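Local atomic coordinates of acyl-coenzyme A oxidase (Caenorhabditis elegans, PDB entry 5K3H), a protein that catalyses the first, FAD-dependent step of peroxisomal beta-oxidation, desaturating acyl-CoA substrates to (2E)-enoyl-CoA and passing the electrons to O2 to give H2O2. Residues 114-117 / 118-122; 475-479 / 480-484; 600-603 / 604-607. All blocks are in the same frame, centred on the assembly; numbering follows the deposited sequence.

Contacts 1, 2 and 3 follow one another along the chain, and each joins residues only a turn or so apart. Contact 1 lies on helix 114-127, in the N-terminal part of the oxidase. Contact 2 belongs to the loop between helices 437-456 and 489-515, and contact 3 to helix 590-616. The first stands on the opposite side of the chain's centre from the other two, its centre about 50 Å from that of contact 2 and 43 Å from that of contact 3. Contacts 2 and 3 are about 22 Å apart, centre to centre, and Gln592 of the latter's helix holds the loop. Contacts 1 and 3 both border residues of the FAD site shared between subunits.

Contact 1: 114-117 / 118-122; sequences ALHG and VMFIP
His116 lays its imidazole forward along the helix, against Phe120 and Ile121, one turn further on, and this is the dense side of the contact. With CG anti to the backbone N (chi1 -177°), the ring brings NE2 to 3.6 Å from Ile121 CD1 and ND1 to 3.7 Å from Phe120 CD2. The two rings meet at a slant, their planes 42° apart and their centroids 5.4 Å apart. Both imidazole nitrogens are satisfied, ND1 by the amide N of Gly147 and NE2 by the carbonyl O of Ala140, a pattern consistent with a neutral ring that carries its proton on NE2. With an alanine here, the amide of Gly147 and the carbonyl of Ala140 would probably lose their mate and a gap would open beside Phe120 and Ile121.

The backbone here widens into a pi-type turn. Leu115 O accepts from Met119 N at 2.9 Å and from Phe120 N at 3.1 Å, the two donors arriving from opposite faces of its plane, while Ile121 N reaches back five residues to His116 O at 3.1 Å. Pro122 has no N-H to offer; the helix kinks there, and Pro122 CD lies against Gly117 O.

Gly117 and Val118 form the solvent side, where Val118 sets CG2 against Ala114 O and little else gathers within the contact. Leu115 and Met119 run alongside each other between these extremes, CD1 to CG at 3.7 Å. This pair faces strand 147-150, Met119 touching Tyr149 of the FAD site; Phe120 reaches strand 199-208, and Ile121 packs on helix 130-141, so helix 114-127 is wedged between helical and sheet parts of the fold.

Contact 2: 475-479 / 480-484; sequences EPTSL and IDRVP
Ile480 opens the second segment by folding back on Ser478: its amide N makes a weak hydrogen bond of 3.4 Å to Ser478 OG, and its CG1 leans on the same oxygen. That hydroxyl also bonds Thr494 OG1 of helix 489-515, on which the Ile480 side chain packs, with Tyr595 of helix 590-616 nearby. Asp481 follows with positive phi (68°), its CB pointing away from the first segment, and allows the chain to reverse. Residues 479-482 thus form a type II beta turn, closed by Arg482 N donating to Leu479 O at 3.3 Å. The donor stands well above the carbonyl plane, 64° out of it. Arg482 itself sends its side chain back across Thr477 at about a right angle. A bend at chi3 (88°) turns the guanidinium so that Thr477 OG1 sits at its edge, in its plane, 2.8 Å from Arg482 NH1, while Arg482 CD passes 3.4 Å from Ser478 O. Gln592 NE2 grips Ser478 O as well as Ile480 O, fastening the turn to helix 590-616. Val483, last in line to touch, sets CB 4.2 Å from Leu479 CB, and both side chains border Glu490.

Contact 3: 600-603 / 604-607; sequences LYFY and LQKI
Ile607 N donates to Tyr603 O at 2.8 Å, the shortest of the backbone hydrogen bonds here, and Ile607 CG1 crowds the same oxygen. Two more i to i+4 bonds carry the helix: Lys606 N meets Phe602 O at 3.0 Å in the carbonyl plane, and Leu604 N meets Leu600 O at 3.1 Å.

Side chains three and four residues apart line up on this frame. Leu604 and Tyr601 lie side by side, pointing the same way, Leu604 CD1 meeting the edge of the tyrosine ring at Tyr601 CD1, 4.0 Å away. Leu600 CD1 comes to 4.4 Å from Leu604 CG, and both leucines are buried on Leu569 of helix 557-577. Leu604 also touches Gln341, an FAD-binding residue of helix 338-367, and Leu600 touches the neighbouring His342.

On the outer side Lys606 runs alongside Phe602. The first torsion (chi1 -170°) swings CG opposite the backbone N, and the bend at chi2 lays Lys606 CD 4.1 Å from Phe602 CE2 while NZ goes on to a salt bridge with Asp565.

The chemistry therefore divides around the helix. The leucines pack on helix 557-577 and on helix 338-367, the latter carrying Gln341 and His342 of the FAD site. Lys606 adds a salt bridge to helix 557-577, and Tyr601 OH, hydrogen-bonded to Glu530 of the second subunit, reaches the dimer interface.

Contact 1: 114-117 / 118-122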
loop_
_atom_site.group_PDB
_atom_site.type_symbol
_atom_site.label_atom_id
_atom_site.label_comp_id
_atom_site.label_asym_id
_atom_site.label_seq_id
_atom_site.Cartn_x
_atom_site.Cartn_y
_atom_site.Cartn_z
ATOM N N ALA B 114 12.102 7.564 20.343
ATOM C CA ALA B 114 11.021 6.615 20.104
ATOM C C ALA B 114 11.322 5.227 20.666
ATOM O O ALA B 114 10.455 4.591 21.266
ATOM C CB ALA B 114 10.710 6.531 18.618
ATOM N N LEU B 115 12.549 4.757 20.468
ATOM C CA LEU B 115 12.950 3.439 20.952
ATOM C C LEU B 115 13.371 3.462 22.420
ATOM O O LEU B 115 13.298 2.446 23.110
ATOM C CB LEU B 115 14.075 2.867 20.086
ATOM C CG LEU B 115 13.630 2.040 18.878
ATOM C CD1 LEU B 115 12.951 0.757 19.327
ATOM C CD2 LEU B 115 12.708 2.852 17.981
ATOM N N HIS B 116 13.808 4.625 22.888
ATOM C CA HIS B 116 14.236 4.789 24.277
ATOM C C HIS B 116 13.195 4.252 25.255
ATOM O O HIS B 116 13.536 3.587 26.247
ATOM C CB HIS B 116 14.528 6.261 24.544
ATOM C CG HIS B 116 15.046 6.523 25.913
ATOM N ND1 HIS B 116 16.382 6.431 26.234
ATOM C CD2 HIS B 116 14.403 6.882 27.049
ATOM C CE1 HIS B 116 16.538 6.720 27.513
ATOM N NE2 HIS B 116 15.351 6.991 28.031
ATOM N N GLY B 117 11.926 4.594 25.033
ATOM C CA GLY B 117 10.845 4.117 25.879
ATOM C C GLY B 117 10.247 2.778 25.489
ATOM O O GLY B 117 9.769 2.032 26.350
ATOM N N VAL B 118 10.249 2.473 24.189
ATOM C CA VAL B 118 9.577 1.271 23.698
ATOM C C VAL B 118 10.392 0.021 24.014
ATOM O O VAL B 118 9.840 -1.005 24.425
ATOM C CB VAL B 118 9.299 1.394 22.181
ATOM C CG1 VAL B 118 8.804 0.091 21.635
ATOM C CG2 VAL B 118 8.274 2.475 21.891
ATOM N N MET B 119 11.707 0.082 23.847
ATOM C CA MET B 119 12.546 -1.099 24.006
ATOM C C MET B 119 13.650 -0.922 25.034
ATOM O O MET B 119 13.907 -1.841 25.808
ATOM C CB MET B 119 13.202 -1.483 22.660
ATOM C CG MET B 119 12.270 -2.078 21.608
ATOM S SD MET B 119 11.385 -3.555 22.137
ATOM C CE MET B 119 12.693 -4.526 22.867
ATOM N N PHE B 120 14.333 0.221 25.049
ATOM C CA PHE B 120 15.506 0.369 25.909
ATOM C C PHE B 120 15.135 0.176 27.373
ATOM O O PHE B 120 15.632 -0.741 28.047
ATOM C CB PHE B 120 16.125 1.751 25.687
ATOM C CG PHE B 120 17.412 1.986 26.418
ATOM C CD1 PHE B 120 18.495 1.145 26.235
ATOM C CD2 PHE B 120 17.570 3.106 27.223
ATOM C CE1 PHE B 120 19.709 1.391 26.886
ATOM C CE2 PHE B 120 18.772 3.369 27.867
ATOM C CZ PHE B 120 19.845 2.510 27.700
ATOM N N ILE B 121 14.226 1.015 27.876
ATOM C CA ILE B 121 13.827 0.923 29.279
ATOM C C ILE B 121 13.154 -0.418 29.560
ATOM O O ILE B 121 13.499 -1.061 30.574
ATOM C CB ILE B 121 12.991 2.140 29.675
ATOM C CG1 ILE B 121 13.911 3.334 29.902
ATOM C CG2 ILE B 121 12.136 1.856 30.886
ATOM C CD1 ILE B 121 13.223 4.677 29.823
ATOM N N PRO B 122 12.238 -0.925 28.715
ATOM C CA PRO B 122 11.710 -2.280 28.986
ATOM C C PRO B 122 12.788 -3.348 29.083
ATOM O O PRO B 122 12.691 -4.243 29.934
ATOM C CB PRO B 122 10.746 -2.516 27.815
ATOM C CG PRO B 122 10.227 -1.145 27.518
ATOM C CD PRO B 122 11.437 -0.233 27.691
#

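Contact 2: 475-479 / 480-484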
loop_
_atom_site.group_PDB
_atom_site.type_symbol
_atom_site.label_atom_id
_atom_site.label_comp_id
_atom_site.label_asym_id
_atom_site.label_seq_id
_atom_site.Cartn_x
_atom_site.Cartn_y
_atom_site.Cartn_z
ATOM N N GLU B 475 -21.733 -29.589 14.446
ATOM C CA GLU B 475 -23.020 -29.938 13.900
ATOM C C GLU B 475 -22.887 -30.251 12.416
ATOM O O GLU B 475 -21.860 -29.952 11.802
ATOM C CB GLU B 475 -24.008 -28.813 14.169
ATOM C CG GLU B 475 -24.902 -29.152 15.347
ATOM C CD GLU B 475 -25.107 -28.014 16.321
ATOM O OE1 GLU B 475 -24.996 -26.831 15.905
ATOM O OE2 GLU B 475 -25.429 -28.309 17.504
ATOM N N PRO B 476 -23.887 -30.913 11.825
ATOM C CA PRO B 476 -23.780 -31.229 10.391
ATOM C C PRO B 476 -23.629 -29.996 9.512
ATOM O O PRO B 476 -22.871 -30.028 8.535
ATOM C CB PRO B 476 -25.086 -31.983 10.095
ATOM C CG PRO B 476 -25.612 -32.399 11.395
ATOM C CD PRO B 476 -25.118 -31.451 12.426
ATOM N N THR B 477 -24.324 -28.901 9.816
ATOM C CA THR B 477 -24.229 -27.706 8.986
ATOM C C THR B 477 -24.176 -26.479 9.878
ATOM O O THR B 477 -24.407 -26.546 11.091
ATOM C CB THR B 477 -25.441 -27.541 8.063
ATOM O OG1 THR B 477 -26.628 -27.436 8.874
ATOM C CG2 THR B 477 -25.570 -28.719 7.100
ATOM N N SER B 478 -23.992 -25.334 9.245
ATOM C CA SER B 478 -24.102 -24.079 9.965
ATOM C C SER B 478 -25.577 -23.805 10.206
ATOM O O SER B 478 -26.430 -24.181 9.397
ATOM C CB SER B 478 -23.467 -22.934 9.166
ATOM O OG SER B 478 -23.624 -21.691 9.844
ATOM N N LEU B 479 -25.887 -23.180 11.340
ATOM C CA LEU B 479 -27.278 -22.887 11.664
ATOM C C LEU B 479 -27.593 -21.412 11.451
ATOM O O LEU B 479 -28.555 -20.886 12.017
ATOM C CB LEU B 479 -27.603 -23.339 13.098
ATOM C CG LEU B 479 -27.527 -24.849 13.421
ATOM C CD1 LEU B 479 -27.794 -25.174 14.881
ATOM C CD2 LEU B 479 -28.508 -25.633 12.560
ATOM N N ILE B 480 -26.810 -20.744 10.610
ATOM C CA ILE B 480 -27.093 -19.364 10.262
ATOM C C ILE B 480 -28.338 -19.341 9.381
ATOM O O ILE B 480 -28.403 -20.032 8.353
ATOM C CB ILE B 480 -25.877 -18.739 9.556
ATOM C CG1 ILE B 480 -24.735 -18.508 10.552
ATOM C CG2 ILE B 480 -26.249 -17.453 8.836
ATOM C CD1 ILE B 480 -23.449 -18.052 9.871
ATOM N N ASP B 481 -29.334 -18.557 9.786
ATOM C CA ASP B 481 -30.600 -18.412 9.068
ATOM C C ASP B 481 -31.416 -19.702 9.106
ATOM O O ASP B 481 -32.201 -19.980 8.189
ATOM C CB ASP B 481 -30.394 -17.963 7.608
ATOM C CG ASP B 481 -31.709 -17.521 6.934
ATOM O OD1 ASP B 481 -32.564 -16.956 7.654
ATOM O OD2 ASP B 481 -31.907 -17.756 5.707
ATOM N N ARG B 482 -31.200 -20.531 10.124
ATOM C CA ARG B 482 -31.938 -21.769 10.292
ATOM C C ARG B 482 -32.506 -21.890 11.680
ATOM O O ARG B 482 -33.281 -22.811 11.943
ATOM C CB ARG B 482 -31.042 -22.983 10.024
ATOM C CG ARG B 482 -30.349 -22.928 8.708
ATOM C CD ARG B 482 -29.723 -24.242 8.425
ATOM N NE ARG B 482 -30.637 -25.158 7.743
ATOM C CZ ARG B 482 -30.333 -26.423 7.456
ATOM N NH1 ARG B 482 -29.150 -26.920 7.798
ATOM N NH2 ARG B 482 -31.214 -27.195 6.831
ATOM N N VAL B 483 -32.152 -20.985 12.569
ATOM C CA VAL B 483 -32.412 -21.147 13.982
ATOM C C VAL B 483 -32.557 -19.736 14.535
ATOM O O VAL B 483 -31.744 -18.861 14.202
ATOM C CB VAL B 483 -31.263 -21.938 14.622
ATOM C CG1 VAL B 483 -30.523 -21.111 15.682
ATOM C CG2 VAL B 483 -31.754 -23.295 15.113
ATOM N N PRO B 484 -33.588 -19.453 15.331
ATOM C CA PRO B 484 -33.717 -18.115 15.923
ATOM C C PRO B 484 -32.671 -17.915 17.008
ATOM O O PRO B 484 -32.471 -18.776 17.870
ATOM C CB PRO B 484 -35.137 -18.106 16.491
ATOM C CG PRO B 484 -35.503 -19.537 16.659
ATOM C CD PRO B 484 -34.728 -20.327 15.649
#

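Contact 3: 600-603 / 604-607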
loop_
_atom_site.group_PDB
_atom_site.type_symbol
_atom_site.label_atom_id
_atom_site.label_comp_id
_atom_site.label_asym_id
_atom_site.label_seq_id
_atom_site.Cartn_x
_atom_site.Cartn_y
_atom_site.Cartn_z
ATOM N N LEU B 600 -24.969 -8.388 5.018
ATOM C CA LEU B 600 -23.873 -7.456 4.804
ATOM C C LEU B 600 -24.397 -6.133 4.262
ATOM O O LEU B 600 -24.102 -5.060 4.814
ATOM C CB LEU B 600 -22.820 -8.076 3.874
ATOM C CG LEU B 600 -21.760 -7.138 3.287
ATOM C CD1 LEU B 600 -20.954 -6.454 4.370
ATOM C CD2 LEU B 600 -20.821 -7.926 2.383
ATOM N N TYR B 601 -25.176 -6.190 3.176
ATOM C CA TYR B 601 -25.721 -4.969 2.596
ATOM C C TYR B 601 -26.710 -4.278 3.535
ATOM O O TYR B 601 -26.754 -3.041 3.576
ATOM C CB TYR B 601 -26.343 -5.299 1.242
ATOM C CG TYR B 601 -25.309 -5.922 0.333
ATOM C CD1 TYR B 601 -24.046 -5.359 0.228
ATOM C CD2 TYR B 601 -25.581 -7.062 -0.409
ATOM C CE1 TYR B 601 -23.067 -5.921 -0.584
ATOM C CE2 TYR B 601 -24.612 -7.636 -1.226
ATOM C CZ TYR B 601 -23.356 -7.054 -1.304
ATOM O OH TYR B 601 -22.382 -7.576 -2.096
ATOM N N PHE B 602 -27.474 -5.049 4.328
ATOM C CA PHE B 602 -28.376 -4.442 5.298
ATOM C C PHE B 602 -27.616 -3.665 6.369
ATOM O O PHE B 602 -27.959 -2.519 6.669
ATOM C CB PHE B 602 -29.268 -5.501 5.952
ATOM C CG PHE B 602 -30.159 -4.943 7.044
ATOM C CD1 PHE B 602 -31.372 -4.330 6.726
ATOM C CD2 PHE B 602 -29.769 -5.002 8.379
ATOM C CE1 PHE B 602 -32.195 -3.818 7.720
ATOM C CE2 PHE B 602 -30.572 -4.474 9.384
ATOM C CZ PHE B 602 -31.787 -3.887 9.059
ATOM N N TYR B 603 -26.575 -4.260 6.963
ATOM C CA TYR B 603 -25.909 -3.562 8.061
ATOM C C TYR B 603 -25.031 -2.408 7.581
ATOM O O TYR B 603 -24.808 -1.468 8.349
ATOM C CB TYR B 603 -25.090 -4.533 8.921
ATOM C CG TYR B 603 -25.939 -5.289 9.931
ATOM C CD1 TYR B 603 -26.352 -4.686 11.101
ATOM C CD2 TYR B 603 -26.359 -6.604 9.679
ATOM C CE1 TYR B 603 -27.135 -5.377 12.020
ATOM C CE2 TYR B 603 -27.157 -7.302 10.577
ATOM C CZ TYR B 603 -27.538 -6.690 11.752
ATOM O OH TYR B 603 -28.326 -7.382 12.664
ATOM N N LEU B 604 -24.601 -2.398 6.319
ATOM C CA LEU B 604 -24.007 -1.179 5.783
ATOM C C LEU B 604 -24.957 0.009 5.968
ATOM O O LEU B 604 -24.596 1.025 6.578
ATOM C CB LEU B 604 -23.684 -1.367 4.301
ATOM C CG LEU B 604 -22.530 -2.316 3.945
ATOM C CD1 LEU B 604 -22.348 -2.439 2.406
ATOM C CD2 LEU B 604 -21.216 -1.900 4.678
ATOM N N GLN B 605 -26.197 -0.134 5.493
ATOM C CA GLN B 605 -27.208 0.907 5.641
ATOM C C GLN B 605 -27.500 1.207 7.116
ATOM O O GLN B 605 -27.740 2.363 7.495
ATOM C CB GLN B 605 -28.473 0.441 4.901
ATOM C CG GLN B 605 -29.825 1.032 5.367
ATOM C CD GLN B 605 -30.450 0.245 6.545
ATOM O OE1 GLN B 605 -30.271 -0.978 6.655
ATOM N NE2 GLN B 605 -31.201 0.954 7.420
ATOM N N LYS B 606 -27.487 0.172 7.963
ATOM C CA LYS B 606 -27.770 0.357 9.382
ATOM C C LYS B 606 -26.653 1.134 10.068
ATOM O O LYS B 606 -26.906 1.942 10.979
ATOM C CB LYS B 606 -27.986 -1.014 10.039
ATOM C CG LYS B 606 -28.511 -0.936 11.460
ATOM C CD LYS B 606 -30.038 -0.898 11.418
ATOM C CE LYS B 606 -30.635 -0.360 12.684
ATOM N NZ LYS B 606 -29.860 -0.793 13.861
ATOM N N ILE B 607 -25.406 0.905 9.641
ATOM C CA ILE B 607 -24.263 1.558 10.264
ATOM C C ILE B 607 -24.185 3.028 9.847
ATOM O O ILE B 607 -23.779 3.889 10.647
ATOM C CB ILE B 607 -22.982 0.795 9.877
ATOM C CG1 ILE B 607 -22.919 -0.579 10.565
ATOM C CG2 ILE B 607 -21.742 1.615 10.208
ATOM C CD1 ILE B 607 -22.836 -0.511 12.048
#